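Local coordinates for protein superoxide dismutase [Mn/Fe] (Aeropyrum pernix, PDB 3AK2) that probably disproportionates superoxide to oxygen and hydrogen peroxide, working as a cambialistic enzyme with manganese or iron and holding manganese in this form, at residues Tyr7-Leu12 with Lys34-Tyr39; Leu117-Ala122 with Asn185-Val190; Leu133-Leu138 with Glu200-Asn205. All coordinates share one frame; numbering follows the deposited sequence.

Interaction 1 (Tyr7-Leu12 with Lys34-Tyr39); sequences YELPPL and KHHNTY. With EDO (1,2-ethanediol), chain I; EDO (1,2-ethanediol), chain J; EDO (1,2-ethanediol), chain G.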
# COMPACT_ATOMS: atom_id res chain seq x y z
N TYR A 7 -5.12 23.06 -10.63
CA TYR A 7 -5.39 22.05 -11.65
C TYR A 7 -6.78 22.29 -12.21
O TYR A 7 -7.66 22.82 -11.53
CB TYR A 7 -5.25 20.64 -11.07
CG TYR A 7 -3.88 20.44 -10.48
CD1 TYR A 7 -3.68 20.41 -9.10
CD2 TYR A 7 -2.76 20.34 -11.31
CE1 TYR A 7 -2.41 20.26 -8.57
CE2 TYR A 7 -1.49 20.20 -10.78
CZ TYR A 7 -1.32 20.16 -9.41
OH TYR A 7 -0.06 20.02 -8.87
N GLU A 8 -6.96 21.92 -13.48
CA GLU A 8 -8.24 22.09 -14.16
C GLU A 8 -8.61 20.81 -14.88
O GLU A 8 -7.74 20.09 -15.37
CB GLU A 8 -8.17 23.21 -15.20
CG GLU A 8 -7.65 24.55 -14.70
CD GLU A 8 -7.26 25.45 -15.85
OE1 GLU A 8 -6.05 25.66 -16.06
OE2 GLU A 8 -8.17 25.94 -16.56
N LEU A 9 -9.91 20.53 -14.94
CA LEU A 9 -10.42 19.41 -15.71
C LEU A 9 -10.34 19.73 -17.21
O LEU A 9 -10.98 20.68 -17.67
CB LEU A 9 -11.88 19.13 -15.33
CG LEU A 9 -12.52 17.91 -16.00
CD1 LEU A 9 -11.92 16.64 -15.45
CD2 LEU A 9 -14.03 17.92 -15.80
N PRO A 10 -9.57 18.93 -17.97
CA PRO A 10 -9.54 19.17 -19.41
C PRO A 10 -10.81 18.64 -20.07
O PRO A 10 -11.43 17.71 -19.54
CB PRO A 10 -8.33 18.36 -19.87
CG PRO A 10 -8.25 17.23 -18.91
CD PRO A 10 -8.69 17.81 -17.58
N PRO A 11 -11.20 19.22 -21.22
CA PRO A 11 -12.28 18.58 -21.97
C PRO A 11 -11.76 17.29 -22.59
O PRO A 11 -10.54 17.12 -22.72
CB PRO A 11 -12.58 19.60 -23.08
CG PRO A 11 -11.28 20.32 -23.27
CD PRO A 11 -10.69 20.43 -21.89
N LEU A 12 -12.66 16.39 -22.96
CA LEU A 12 -12.27 15.23 -23.76
C LEU A 12 -11.90 15.68 -25.17
O LEU A 12 -12.34 16.74 -25.62
CB LEU A 12 -13.39 14.20 -23.81
CG LEU A 12 -13.85 13.56 -22.50
CD1 LEU A 12 -14.87 12.49 -22.78
CD2 LEU A 12 -12.67 12.97 -21.73
N LYS A 34 -17.65 13.04 -13.20
CA LYS A 34 -17.68 12.70 -11.79
C LYS A 34 -16.30 12.32 -11.28
O LYS A 34 -15.75 13.01 -10.41
CB LYS A 34 -18.71 11.59 -11.51
CG LYS A 34 -20.15 11.95 -11.93
CD LYS A 34 -20.70 13.11 -11.10
CE LYS A 34 -22.19 13.31 -11.32
NZ LYS A 34 -22.48 14.00 -12.60
N HIS A 35 -15.71 11.28 -11.84
CA HIS A 35 -14.45 10.76 -11.31
C HIS A 35 -13.26 11.68 -11.56
O HIS A 35 -12.59 12.10 -10.62
CB HIS A 35 -14.19 9.34 -11.79
CG HIS A 35 -15.25 8.37 -11.37
ND1 HIS A 35 -15.34 7.90 -10.08
CD2 HIS A 35 -16.29 7.83 -12.04
CE1 HIS A 35 -16.38 7.08 -9.98
NE2 HIS A 35 -16.97 7.03 -11.16
N HIS A 36 -12.99 12.01 -12.82
CA HIS A 36 -11.83 12.85 -13.09
C HIS A 36 -11.99 14.20 -12.39
O HIS A 36 -11.05 14.68 -11.75
CB HIS A 36 -11.59 13.01 -14.60
CG HIS A 36 -10.29 13.67 -14.93
ND1 HIS A 36 -9.85 13.84 -16.23
CD2 HIS A 36 -9.33 14.22 -14.14
CE1 HIS A 36 -8.68 14.46 -16.22
NE2 HIS A 36 -8.35 14.70 -14.97
N ASN A 37 -13.18 14.79 -12.46
CA ASN A 37 -13.45 16.06 -11.78
C ASN A 37 -13.13 16.00 -10.29
O ASN A 37 -12.56 16.94 -9.72
CB ASN A 37 -14.90 16.49 -11.98
CG ASN A 37 -15.11 17.97 -11.71
OD1 ASN A 37 -14.30 18.81 -12.11
ND2 ASN A 37 -16.21 18.31 -11.04
N THR A 38 -13.48 14.89 -9.65
CA THR A 38 -13.23 14.70 -8.23
C THR A 38 -11.74 14.73 -7.91
O THR A 38 -11.33 15.31 -6.90
CB THR A 38 -13.91 13.41 -7.72
OG1 THR A 38 -15.33 13.59 -7.76
CG2 THR A 38 -13.50 13.08 -6.29
N TYR A 39 -10.92 14.13 -8.77
CA TYR A 39 -9.47 14.14 -8.53
C TYR A 39 -8.89 15.54 -8.68
O TYR A 39 -8.04 15.96 -7.89
CB TYR A 39 -8.74 13.14 -9.42
CG TYR A 39 -9.35 11.76 -9.41
CD1 TYR A 39 -9.66 11.12 -8.21
CD2 TYR A 39 -9.62 11.09 -10.60
CE1 TYR A 39 -10.24 9.85 -8.20
CE2 TYR A 39 -10.19 9.84 -10.60
CZ TYR A 39 -10.50 9.22 -9.41
OH TYR A 39 -11.06 7.96 -9.44
C1 EDO I . -17.13 10.75 -8.07
O1 EDO I . -18.33 10.99 -7.32
C2 EDO I . -16.02 10.34 -7.10
O2 EDO I . -15.01 9.60 -7.82
C1 EDO J . -14.04 19.95 -19.04
O1 EDO J . -13.82 21.13 -18.25
C2 EDO J . -15.46 19.95 -19.59
O2 EDO J . -15.46 19.43 -20.93
C1 EDO G . -16.51 16.36 -22.77
O1 EDO G . -15.39 17.20 -23.08
C2 EDO G . -17.07 15.77 -24.05
O2 EDO G . -17.88 16.75 -24.70
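L9 and N37 bring the backbones nearest, their CA atoms 6.0 Å apart, where the irregular 7-12 segment passes alongside helix 25-54. No hydrogen bond joins the two pieces; the contact is carbon laid over a ring. With CG anti to the backbone N (chi1 -176°), L9 sends its CD1 methyl over one face of the H36 imidazole, 3.6 Å from the ring centroid and 19° off the normal, a CH-pi contact. The methyl is offset toward the rim, where it meets CG of H36 at 3.4 Å, and it also lies 3.7 Å from the backbone N of N37. P10 adds its ring carbon CD, 3.6 Å from CE1 of H36, the two side chains crossing at about a right angle. Both nitrogens of that imidazole are engaged, ND1 with W83 NE1 and NE2 with H76 ND1, which should fix the rotation of the ring under the leucine. Without the imidazole, as with an alanine here, W83 and H76 would probably lose their shared partner and a gap would open beneath L9 and P10. H36 stands about 7 Å from the manganese and also meets the ring of H79, one of the metal ligands, consistent with a second-shell role. The loop ahead of helix 25-54 thus packs on that helix within the alpha-hairpin domain, with P10 and H36 both touching T80 of helix 62-82.

Interaction 2 (Leu117-Ala122 with Asn185-Val190); sequences LFSAAA and NWWNVV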
# COMPACT_ATOMS: atom_id res chain seq x y z
N LEU A 117 1.31 -9.09 -23.35
CA LEU A 117 1.89 -8.75 -22.05
C LEU A 117 1.17 -7.56 -21.41
O LEU A 117 0.83 -7.60 -20.23
CB LEU A 117 3.39 -8.48 -22.17
CG LEU A 117 4.13 -8.13 -20.87
CD1 LEU A 117 3.98 -9.23 -19.83
CD2 LEU A 117 5.60 -7.86 -21.14
N PHE A 118 0.94 -6.52 -22.21
CA PHE A 118 0.22 -5.35 -21.73
C PHE A 118 -1.19 -5.73 -21.28
O PHE A 118 -1.65 -5.29 -20.23
CB PHE A 118 0.19 -4.26 -22.81
CG PHE A 118 -0.36 -2.94 -22.32
CD1 PHE A 118 0.49 -1.95 -21.86
CD2 PHE A 118 -1.73 -2.69 -22.34
CE1 PHE A 118 -0.01 -0.72 -21.41
CE2 PHE A 118 -2.24 -1.48 -21.90
CZ PHE A 118 -1.38 -0.50 -21.43
N SER A 119 -1.87 -6.56 -22.07
CA SER A 119 -3.21 -7.02 -21.71
C SER A 119 -3.20 -7.81 -20.41
O SER A 119 -4.09 -7.63 -19.58
CB SER A 119 -3.82 -7.86 -22.83
OG SER A 119 -4.08 -7.06 -23.96
N ALA A 120 -2.20 -8.66 -20.23
CA ALA A 120 -2.08 -9.44 -18.99
C ALA A 120 -1.82 -8.52 -17.80
O ALA A 120 -2.42 -8.70 -16.74
CB ALA A 120 -0.97 -10.48 -19.11
N ALA A 121 -0.94 -7.54 -17.98
CA ALA A 121 -0.69 -6.56 -16.93
C ALA A 121 -1.97 -5.83 -16.53
O ALA A 121 -2.27 -5.69 -15.34
CB ALA A 121 0.38 -5.57 -17.36
N ALA A 122 -2.75 -5.39 -17.51
CA ALA A 122 -4.00 -4.68 -17.24
C ALA A 122 -5.05 -5.56 -16.56
O ALA A 122 -5.68 -5.15 -15.58
CB ALA A 122 -4.56 -4.09 -18.53
N ASN A 185 -11.35 -5.18 -25.79
CA ASN A 185 -12.06 -4.20 -26.60
C ASN A 185 -11.38 -2.83 -26.66
O ASN A 185 -11.45 -2.14 -27.68
CB ASN A 185 -13.50 -4.06 -26.13
CG ASN A 185 -14.42 -5.08 -26.75
OD1 ASN A 185 -14.80 -4.96 -27.92
ND2 ASN A 185 -14.79 -6.10 -25.99
N TRP A 186 -10.70 -2.46 -25.58
CA TRP A 186 -10.02 -1.17 -25.48
C TRP A 186 -8.98 -0.95 -26.58
O TRP A 186 -8.78 0.18 -27.03
CB TRP A 186 -9.40 -1.03 -24.08
CG TRP A 186 -8.46 0.13 -23.89
CD1 TRP A 186 -8.79 1.41 -23.57
CD2 TRP A 186 -7.03 0.08 -23.98
NE1 TRP A 186 -7.65 2.17 -23.46
CE2 TRP A 186 -6.56 1.38 -23.71
CE3 TRP A 186 -6.11 -0.93 -24.27
CZ2 TRP A 186 -5.19 1.70 -23.71
CZ3 TRP A 186 -4.76 -0.62 -24.27
CH2 TRP A 186 -4.31 0.69 -23.99
N TRP A 187 -8.34 -2.02 -27.03
CA TRP A 187 -7.36 -1.92 -28.12
C TRP A 187 -7.93 -1.26 -29.38
O TRP A 187 -7.20 -0.62 -30.12
CB TRP A 187 -6.78 -3.29 -28.46
CG TRP A 187 -5.94 -3.84 -27.36
CD1 TRP A 187 -6.30 -4.79 -26.45
CD2 TRP A 187 -4.61 -3.45 -27.03
NE1 TRP A 187 -5.27 -5.02 -25.57
CE2 TRP A 187 -4.21 -4.21 -25.91
CE3 TRP A 187 -3.70 -2.52 -27.57
CZ2 TRP A 187 -2.95 -4.08 -25.32
CZ3 TRP A 187 -2.45 -2.39 -26.98
CH2 TRP A 187 -2.09 -3.17 -25.87
N ASN A 188 -9.23 -1.41 -29.58
CA ASN A 188 -9.89 -0.85 -30.77
C ASN A 188 -10.04 0.67 -30.76
O ASN A 188 -10.41 1.26 -31.78
CB ASN A 188 -11.25 -1.52 -30.97
CG ASN A 188 -11.13 -3.00 -31.23
OD1 ASN A 188 -10.57 -3.41 -32.25
ND2 ASN A 188 -11.64 -3.81 -30.32
N VAL A 189 -9.74 1.30 -29.63
CA VAL A 189 -9.79 2.76 -29.53
C VAL A 189 -8.45 3.42 -29.15
O VAL A 189 -8.39 4.62 -28.92
CB VAL A 189 -10.92 3.26 -28.57
CG1 VAL A 189 -12.30 2.83 -29.08
CG2 VAL A 189 -10.70 2.78 -27.13
N VAL A 190 -7.37 2.63 -29.10
CA VAL A 190 -6.05 3.19 -28.79
C VAL A 190 -5.60 4.17 -29.87
O VAL A 190 -5.61 3.85 -31.06
CB VAL A 190 -4.98 2.10 -28.58
CG1 VAL A 190 -3.59 2.72 -28.45
CG2 VAL A 190 -5.30 1.26 -27.36
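F118 touches two tryptophans at once, and its ring is turned very differently to each. Against W186 the planes are nearly parallel, 11° apart, but slid so far that they barely overlap: F118 CE2 meets W186 CZ3 at 3.6 Å, with the centroids 5.6 Å apart. Against W187 the planes stand at 71°, and F118 CD2 lies 3.5 Å from CZ2 of that indole, while F118 CB comes in the indole plane at its edge. F118 reaches both because a chi1 of -171° swings its ring out from the helix. The tryptophans also pack on each other, W186 CZ3 sitting over the centre of one W187 face. One polar bond serves this aromatic cluster: W187 NE1 donates to S119 OG at 2.9 Å, the bond noticeably bent at the hydrogen and the oxygen lying slightly out of the indole plane. That hydroxyl also bonds the backbone O of K115, so two bonds grip it, and the K115 side chain makes a cation-pi contact with W187. The cluster joins helix 111-123 to the 185-190 segment, which continues from helix 179-186 in the C-terminal domain, and I164 of strand 159-165 touches both F118 and W186.

Interaction 3 (Leu133-Leu138 with Glu200-Asn205); sequences LAFDPL and EQALNN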
# COMPACT_ATOMS: atom_id res chain seq x y z
N LEU A 133 2.29 1.58 -20.07
CA LEU A 133 3.49 1.52 -20.90
C LEU A 133 4.24 2.83 -20.69
O LEU A 133 3.70 3.91 -20.94
CB LEU A 133 3.12 1.35 -22.38
CG LEU A 133 4.28 1.39 -23.38
CD1 LEU A 133 5.20 0.20 -23.20
CD2 LEU A 133 3.76 1.44 -24.81
N ALA A 134 5.48 2.72 -20.24
CA ALA A 134 6.27 3.88 -19.88
C ALA A 134 7.60 3.92 -20.62
O ALA A 134 8.11 2.88 -21.05
CB ALA A 134 6.50 3.93 -18.37
N PHE A 135 8.13 5.13 -20.76
CA PHE A 135 9.48 5.35 -21.25
C PHE A 135 10.42 5.52 -20.06
O PHE A 135 10.20 6.36 -19.19
CB PHE A 135 9.52 6.60 -22.14
CG PHE A 135 10.85 6.85 -22.78
CD1 PHE A 135 11.20 6.21 -23.96
CD2 PHE A 135 11.75 7.75 -22.21
CE1 PHE A 135 12.43 6.46 -24.57
CE2 PHE A 135 12.98 8.00 -22.81
CZ PHE A 135 13.31 7.35 -24.00
N ASP A 136 11.47 4.70 -20.02
CA ASP A 136 12.46 4.73 -18.96
C ASP A 136 13.60 5.69 -19.31
O ASP A 136 14.36 5.42 -20.23
CB ASP A 136 12.99 3.31 -18.72
CG ASP A 136 14.14 3.26 -17.73
OD1 ASP A 136 14.78 2.19 -17.65
OD2 ASP A 136 14.39 4.26 -17.03
N PRO A 137 13.74 6.81 -18.57
CA PRO A 137 14.80 7.77 -18.89
C PRO A 137 16.21 7.22 -18.68
O PRO A 137 17.15 7.73 -19.29
CB PRO A 137 14.54 8.92 -17.90
CG PRO A 137 13.80 8.29 -16.77
CD PRO A 137 12.93 7.25 -17.41
N LEU A 138 16.36 6.19 -17.84
CA LEU A 138 17.68 5.64 -17.54
C LEU A 138 18.26 4.79 -18.68
O LEU A 138 19.48 4.71 -18.84
CB LEU A 138 17.66 4.82 -16.24
CG LEU A 138 17.22 5.53 -14.95
CD1 LEU A 138 17.35 4.56 -13.79
CD2 LEU A 138 18.01 6.80 -14.67
N GLU A 200 7.94 10.49 -28.78
CA GLU A 200 8.82 11.50 -29.38
C GLU A 200 9.28 12.51 -28.32
O GLU A 200 10.48 12.79 -28.21
CB GLU A 200 8.11 12.22 -30.52
CG GLU A 200 8.96 13.27 -31.22
CD GLU A 200 8.15 14.31 -31.96
OE1 GLU A 200 8.75 15.31 -32.41
OE2 GLU A 200 6.92 14.15 -32.11
N GLN A 201 8.34 13.02 -27.53
CA GLN A 201 8.69 13.97 -26.47
C GLN A 201 9.62 13.34 -25.43
O GLN A 201 10.58 13.98 -25.01
CB GLN A 201 7.44 14.54 -25.81
CG GLN A 201 6.62 15.45 -26.72
CD GLN A 201 7.44 16.56 -27.37
OE1 GLN A 201 8.14 17.31 -26.69
NE2 GLN A 201 7.36 16.65 -28.69
N ALA A 202 9.34 12.10 -25.05
CA ALA A 202 10.17 11.38 -24.09
C ALA A 202 11.59 11.12 -24.60
O ALA A 202 12.57 11.33 -23.87
CB ALA A 202 9.50 10.08 -23.67
N LEU A 203 11.71 10.70 -25.86
CA LEU A 203 13.01 10.49 -26.49
C LEU A 203 13.85 11.77 -26.49
O LEU A 203 15.07 11.72 -26.32
CB LEU A 203 12.85 9.96 -27.91
CG LEU A 203 12.46 8.49 -28.09
CD1 LEU A 203 11.81 8.27 -29.44
CD2 LEU A 203 13.66 7.56 -27.90
N ASN A 204 13.18 12.90 -26.66
CA ASN A 204 13.83 14.21 -26.71
C ASN A 204 14.14 14.81 -25.34
O ASN A 204 15.12 15.54 -25.20
CB ASN A 204 12.98 15.21 -27.51
CG ASN A 204 12.90 14.89 -29.00
OD1 ASN A 204 12.05 15.43 -29.71
ND2 ASN A 204 13.80 14.03 -29.48
N ASN A 205 13.31 14.50 -24.34
CA ASN A 205 13.27 15.27 -23.09
C ASN A 205 13.61 14.54 -21.78
O ASN A 205 14.09 15.17 -20.83
CB ASN A 205 11.90 15.95 -22.92
CG ASN A 205 11.65 17.05 -23.93
OD1 ASN A 205 10.85 16.89 -24.86
ND2 ASN A 205 12.32 18.18 -23.76
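D136 OD2 is gripped twice: the backbone N of L138 donates to it at 2.9 Å, closing an Asx turn, and Y73 OH of the third subunit bonds it as well. The L138 bond is fairly straight, 151° at the hydrogen, but comes from above the carboxylate plane. OD1 of the same residue is held by T139 OG1 and by Y7 OH of the third subunit. Just before this turn, F135 carries the contact with helix 192-205. Its near-extended first torsion, chi1 -176°, lays the ring against the helix so that A202 CB sits over one face, 4.0 Å from the centroid, in a CH-pi contact. The methyl is nearest CD2 of F135, at 3.6 Å, and CE2 of that ring lies 3.5 Å from the carbonyl O of A202. L203 starts off away from the strand, yet its CD2 methyl bends back to within 3.7 Å of F135 CE1. The small A202 side chain probably allows the ring to approach the helix backbone this closely. This is sheet-to-helix packing in the alpha+beta C-terminal domain of the iron/manganese superoxide dismutases, where strand 129-136 is the middle one of three antiparallel strands.

Interaction 1 closes first along the chain and belongs to the alpha-hairpin domain; its centre is 23 Å from that of interaction 2 and 25 Å from that of interaction 3, on the opposite side of the chain's centre. Interactions 2 and 3 interleave in sequence, helix 111-123 leading into strand 129-136 and helix 179-186 into helix 192-205. They also touch, F118 CE1 lying 3.5 Å from L133 N, so the two pack directly against each other. The manganese is bound by H31 and H79 from the hairpin part and D165 and H169 from the C-terminal part, so the site depends on how these two halves meet. The third subunit contacts all three regions.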